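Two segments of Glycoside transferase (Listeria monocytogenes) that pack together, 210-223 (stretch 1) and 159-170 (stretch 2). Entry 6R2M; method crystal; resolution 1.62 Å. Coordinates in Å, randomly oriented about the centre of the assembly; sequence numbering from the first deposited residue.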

# COMPACT_ATOMS: atom_id res chain seq x y z
N ILE A 210 -7.84 6.47 4.33
CA ILE A 210 -6.77 5.68 3.73
C ILE A 210 -7.37 4.54 2.92
O ILE A 210 -7.03 4.33 1.75
CB ILE A 210 -5.82 5.12 4.80
CG1 ILE A 210 -5.09 6.26 5.50
CG2 ILE A 210 -4.83 4.13 4.16
CD1 ILE A 210 -4.16 5.76 6.61
N ASP A 211 -8.28 3.78 3.54
CA ASP A 211 -8.89 2.66 2.83
C ASP A 211 -9.74 3.14 1.66
O ASP A 211 -9.69 2.57 0.57
CB ASP A 211 -9.70 1.82 3.81
CG ASP A 211 -8.88 1.38 5.01
OD1 ASP A 211 -7.65 1.21 4.84
OD2 ASP A 211 -9.45 1.22 6.10
N GLN A 212 -10.49 4.23 1.86
CA GLN A 212 -11.29 4.77 0.77
C GLN A 212 -10.42 5.20 -0.41
O GLN A 212 -10.79 4.95 -1.56
CB GLN A 212 -12.14 5.95 1.27
CG GLN A 212 -13.22 5.56 2.29
CD GLN A 212 -14.40 4.85 1.63
OE1 GLN A 212 -14.82 5.24 0.55
NE2 GLN A 212 -14.94 3.82 2.29
N MET A 213 -9.27 5.83 -0.15
CA MET A 213 -8.43 6.26 -1.26
C MET A 213 -7.86 5.06 -2.00
O MET A 213 -7.76 5.07 -3.23
CB MET A 213 -7.27 7.15 -0.78
CG MET A 213 -7.66 8.57 -0.38
SD MET A 213 -8.66 9.44 -1.60
CE MET A 213 -7.68 9.22 -3.09
N LEU A 214 -7.49 4.00 -1.27
CA LEU A 214 -6.96 2.82 -1.95
C LEU A 214 -8.03 2.18 -2.83
O LEU A 214 -7.73 1.73 -3.94
CB LEU A 214 -6.42 1.83 -0.92
CG LEU A 214 -5.12 2.31 -0.26
CD1 LEU A 214 -4.79 1.43 0.93
CD2 LEU A 214 -3.98 2.30 -1.28
N ILE A 215 -9.28 2.14 -2.38
CA ILE A 215 -10.36 1.60 -3.21
C ILE A 215 -10.56 2.47 -4.44
O ILE A 215 -10.73 1.96 -5.55
CB ILE A 215 -11.67 1.48 -2.40
CG1 ILE A 215 -11.47 0.55 -1.21
CG2 ILE A 215 -12.84 1.00 -3.31
CD1 ILE A 215 -12.56 0.65 -0.18
N ALA A 216 -10.54 3.78 -4.25
CA ALA A 216 -10.76 4.68 -5.38
C ALA A 216 -9.68 4.50 -6.44
O ALA A 216 -9.97 4.56 -7.64
CB ALA A 216 -10.77 6.13 -4.91
N MET A 217 -8.43 4.31 -6.01
CA MET A 217 -7.37 4.10 -6.98
C MET A 217 -7.50 2.76 -7.69
O MET A 217 -7.28 2.67 -8.90
CB MET A 217 -6.01 4.23 -6.29
CG MET A 217 -5.64 5.71 -6.18
SD MET A 217 -3.98 6.02 -5.60
CE MET A 217 -4.20 5.40 -4.00
N ALA A 218 -7.88 1.70 -6.96
CA ALA A 218 -8.12 0.42 -7.61
C ALA A 218 -9.29 0.51 -8.57
O ALA A 218 -9.28 -0.10 -9.64
CB ALA A 218 -8.38 -0.66 -6.56
N TYR A 219 -10.33 1.25 -8.18
CA TYR A 219 -11.47 1.45 -9.06
C TYR A 219 -11.04 2.06 -10.38
O TYR A 219 -11.43 1.60 -11.46
CB TYR A 219 -12.49 2.35 -8.36
CG TYR A 219 -13.81 2.43 -9.07
CD1 TYR A 219 -14.01 3.35 -10.09
CD2 TYR A 219 -14.86 1.61 -8.71
CE1 TYR A 219 -15.23 3.44 -10.73
CE2 TYR A 219 -16.07 1.68 -9.34
CZ TYR A 219 -16.25 2.60 -10.35
OH TYR A 219 -17.47 2.67 -10.97
N PHE A 220 -10.26 3.14 -10.32
CA PHE A 220 -9.80 3.78 -11.55
C PHE A 220 -8.89 2.85 -12.34
O PHE A 220 -8.99 2.77 -13.57
CB PHE A 220 -9.06 5.07 -11.23
CG PHE A 220 -8.57 5.78 -12.45
CD1 PHE A 220 -7.23 5.75 -12.79
CD2 PHE A 220 -9.45 6.48 -13.26
CE1 PHE A 220 -6.77 6.39 -13.94
CE2 PHE A 220 -8.99 7.13 -14.39
CZ PHE A 220 -7.65 7.09 -14.73
N ASP A 221 -8.00 2.14 -11.64
CA ASP A 221 -7.06 1.26 -12.32
C ASP A 221 -7.77 0.17 -13.11
O ASP A 221 -7.34 -0.17 -14.22
CB ASP A 221 -6.12 0.61 -11.30
CG ASP A 221 -5.08 1.57 -10.78
OD1 ASP A 221 -4.90 2.65 -11.39
OD2 ASP A 221 -4.43 1.24 -9.77
N GLU A 222 -8.85 -0.39 -12.56
CA GLU A 222 -9.54 -1.49 -13.22
C GLU A 222 -10.55 -0.98 -14.23
O GLU A 222 -10.65 -1.51 -15.34
CB GLU A 222 -10.24 -2.38 -12.18
CG GLU A 222 -11.25 -3.38 -12.78
CD GLU A 222 -10.61 -4.33 -13.78
OE1 GLU A 222 -9.39 -4.55 -13.71
OE2 GLU A 222 -11.34 -4.85 -14.66
N ASN A 223 -11.33 0.04 -13.86
CA ASN A 223 -12.48 0.44 -14.66
C ASN A 223 -12.18 1.55 -15.66
O ASN A 223 -12.98 1.75 -16.59
CB ASN A 223 -13.63 0.87 -13.73
CG ASN A 223 -14.11 -0.27 -12.87
OD1 ASN A 223 -14.34 -1.38 -13.37
ND2 ASN A 223 -14.27 -0.02 -11.57
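Stretch 2 159-170: HLSYLNIQAMQQ

Stretch 1 is helical throughout, part of a helix that begins earlier in the chain. Stretch 2 changes conformation along its length. Residues 160-162 form a 3-10 segment, in which L163 N donates to L160 O at 3.1 Å. L163 and N164 then lead into a helix that covers 165-170. N164 is its N-cap: N164 OD1 accepts from A167 N at 3.0 Å, which satisfies an amide that has no backbone partner in the first turn.

The two stretches run in the same general sense. S161 lies beside I215, with CA atoms 4.8 Å apart, and I165 lies beside A218, with CA atoms 6.1 Å apart. The helix of stretch 2 makes an angle of 45° with the helix of stretch 1, and their axes approach to 10.4 Å. The contact is modest and buries 453 Å² in total.

Apolar packing follows one side of the stretch 1 helix. I215 has chi1 m and chi2 t, and its CG1 lies 3.8 Å from L160 CB. The same CG1 is 3.5 Å from the backbone atom S161 N, so the isoleucine packs on the 3-10 segment itself. A218 points toward stretch 2. Its small side chain meets two larger ones: A218 CB is 4.3 Å from L163 CB and 4.1 Å from I165 CG1. I165 also points toward stretch 1, and its CG1 reaches to 3.6 Å from A218 O.

Polar residues also make close van der Waals contacts. S161 CB is 3.7 Å from D211 O, and S161 CB is 4.1 Å from L214 CB. On the next turn, D221 CB is 3.8 Å from I165 CB. E222 OE1 approaches I165 CG2 to 4.0 Å.

No direct hydrogen bond crosses between the stretches. Water makes the polar links instead. Water 1 lies 2.7 Å from S161 OG and donates to D211 OD1 at 3.0 Å. Water 2 lies 2.8 Å from L214 O and 3.4 Å from L163 O, the second a weak contact. D221 OD2 accepts from two waters, 3 and 4, each with its O at 3.0 Å. Water 3 accepts from I165 N at 3.0 Å and water 4 from Q166 N at 3.0 Å, so one carboxylate oxygen serves two amides at the start of the helix. E222 OE1 and Q169 NE2 are 4.3 Å apart, too far for a direct bond. Water 5 bridges them, accepting from Q169 NE2 at 2.7 Å and donating to E222 OE1 at 2.8 Å.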

# COMPACT_ATOMS: atom_id res chain seq x y z
N HIS A 159 -11.51 -7.22 1.60
CA HIS A 159 -11.49 -5.77 1.73
C HIS A 159 -10.95 -5.18 0.43
O HIS A 159 -9.84 -5.51 0.01
CB HIS A 159 -10.65 -5.36 2.93
CG HIS A 159 -11.34 -5.61 4.23
ND1 HIS A 159 -11.54 -6.88 4.73
CD2 HIS A 159 -11.91 -4.76 5.12
CE1 HIS A 159 -12.19 -6.80 5.88
NE2 HIS A 159 -12.42 -5.53 6.14
N LEU A 160 -11.75 -4.32 -0.21
CA LEU A 160 -11.35 -3.80 -1.52
C LEU A 160 -10.09 -2.96 -1.44
O LEU A 160 -9.39 -2.80 -2.46
CB LEU A 160 -12.50 -2.98 -2.11
CG LEU A 160 -13.75 -3.81 -2.38
CD1 LEU A 160 -14.86 -2.92 -2.90
CD2 LEU A 160 -13.43 -4.91 -3.37
N SER A 161 -9.77 -2.41 -0.27
CA SER A 161 -8.53 -1.65 -0.11
C SER A 161 -7.29 -2.52 -0.21
O SER A 161 -6.18 -1.98 -0.26
CB SER A 161 -8.55 -0.91 1.23
OG SER A 161 -8.47 -1.82 2.32
N TYR A 162 -7.44 -3.84 -0.23
CA TYR A 162 -6.33 -4.75 -0.40
C TYR A 162 -6.02 -5.02 -1.87
O TYR A 162 -5.03 -5.70 -2.16
CB TYR A 162 -6.63 -6.08 0.30
CG TYR A 162 -6.33 -6.13 1.79
CD1 TYR A 162 -6.26 -4.97 2.57
CD2 TYR A 162 -6.10 -7.36 2.41
CE1 TYR A 162 -5.98 -5.05 3.93
CE2 TYR A 162 -5.83 -7.44 3.76
CZ TYR A 162 -5.75 -6.29 4.51
OH TYR A 162 -5.47 -6.38 5.86
N LEU A 163 -6.82 -4.50 -2.81
CA LEU A 163 -6.62 -4.84 -4.21
C LEU A 163 -5.49 -4.01 -4.80
O LEU A 163 -5.39 -2.80 -4.56
CB LEU A 163 -7.90 -4.62 -5.02
CG LEU A 163 -9.10 -5.49 -4.65
CD1 LEU A 163 -10.33 -5.01 -5.39
CD2 LEU A 163 -8.86 -6.96 -4.96
N ASN A 164 -4.63 -4.68 -5.56
CA ASN A 164 -3.54 -4.03 -6.28
C ASN A 164 -3.73 -4.50 -7.71
O ASN A 164 -3.38 -5.64 -8.04
CB ASN A 164 -2.19 -4.43 -5.69
CG ASN A 164 -1.02 -3.73 -6.34
OD1 ASN A 164 -0.98 -3.54 -7.57
ND2 ASN A 164 -0.04 -3.36 -5.53
N ILE A 165 -4.35 -3.66 -8.55
CA ILE A 165 -4.74 -4.11 -9.88
C ILE A 165 -3.51 -4.47 -10.71
O ILE A 165 -3.50 -5.47 -11.43
CB ILE A 165 -5.60 -3.04 -10.58
CG1 ILE A 165 -6.88 -2.79 -9.78
CG2 ILE A 165 -5.91 -3.44 -12.04
CD1 ILE A 165 -7.68 -4.05 -9.43
N GLN A 166 -2.46 -3.65 -10.63
CA GLN A 166 -1.25 -3.96 -11.39
C GLN A 166 -0.69 -5.32 -11.01
O GLN A 166 -0.35 -6.13 -11.89
CB GLN A 166 -0.21 -2.85 -11.18
CG GLN A 166 1.14 -3.19 -11.78
CD GLN A 166 1.86 -1.99 -12.36
OE1 GLN A 166 1.25 -1.13 -13.01
NE2 GLN A 166 3.16 -1.90 -12.11
N ALA A 167 -0.63 -5.62 -9.71
CA ALA A 167 -0.08 -6.91 -9.29
C ALA A 167 -0.97 -8.06 -9.75
O ALA A 167 -0.48 -9.11 -10.16
CB ALA A 167 0.10 -6.94 -7.77
N MET A 168 -2.28 -7.87 -9.69
CA MET A 168 -3.19 -8.94 -10.08
C MET A 168 -3.12 -9.22 -11.57
O MET A 168 -3.25 -10.38 -11.99
CB MET A 168 -4.62 -8.59 -9.67
CG MET A 168 -4.79 -8.48 -8.19
SD MET A 168 -6.44 -7.95 -7.73
CE MET A 168 -7.41 -9.29 -8.42
N GLN A 169 -2.89 -8.19 -12.39
CA GLN A 169 -2.72 -8.43 -13.82
C GLN A 169 -1.40 -9.13 -14.12
O GLN A 169 -1.32 -9.93 -15.06
CB GLN A 169 -2.83 -7.11 -14.58
CG GLN A 169 -4.19 -6.45 -14.44
CD GLN A 169 -4.23 -5.03 -14.97
OE1 GLN A 169 -3.20 -4.36 -15.07
NE2 GLN A 169 -5.42 -4.55 -15.31
N GLN A 170 -0.37 -8.88 -13.31
CA GLN A 170 0.93 -9.52 -13.51
C GLN A 170 0.84 -11.04 -13.40
O GLN A 170 1.61 -11.75 -14.06
CB GLN A 170 1.93 -8.97 -12.50
CG GLN A 170 3.26 -9.68 -12.53
CD GLN A 170 4.05 -9.37 -13.78
OE1 GLN A 170 4.07 -8.23 -14.24
NE2 GLN A 170 4.70 -10.39 -14.35
O HOH W 1 -6.29 -1.30 3.78
O HOH W 2 -5.30 0.56 -4.62
O HOH W 3 -4.78 -0.85 -7.60
O HOH W 4 -2.32 -0.83 -9.73
O HOH W 5 -7.77 -5.90 -15.54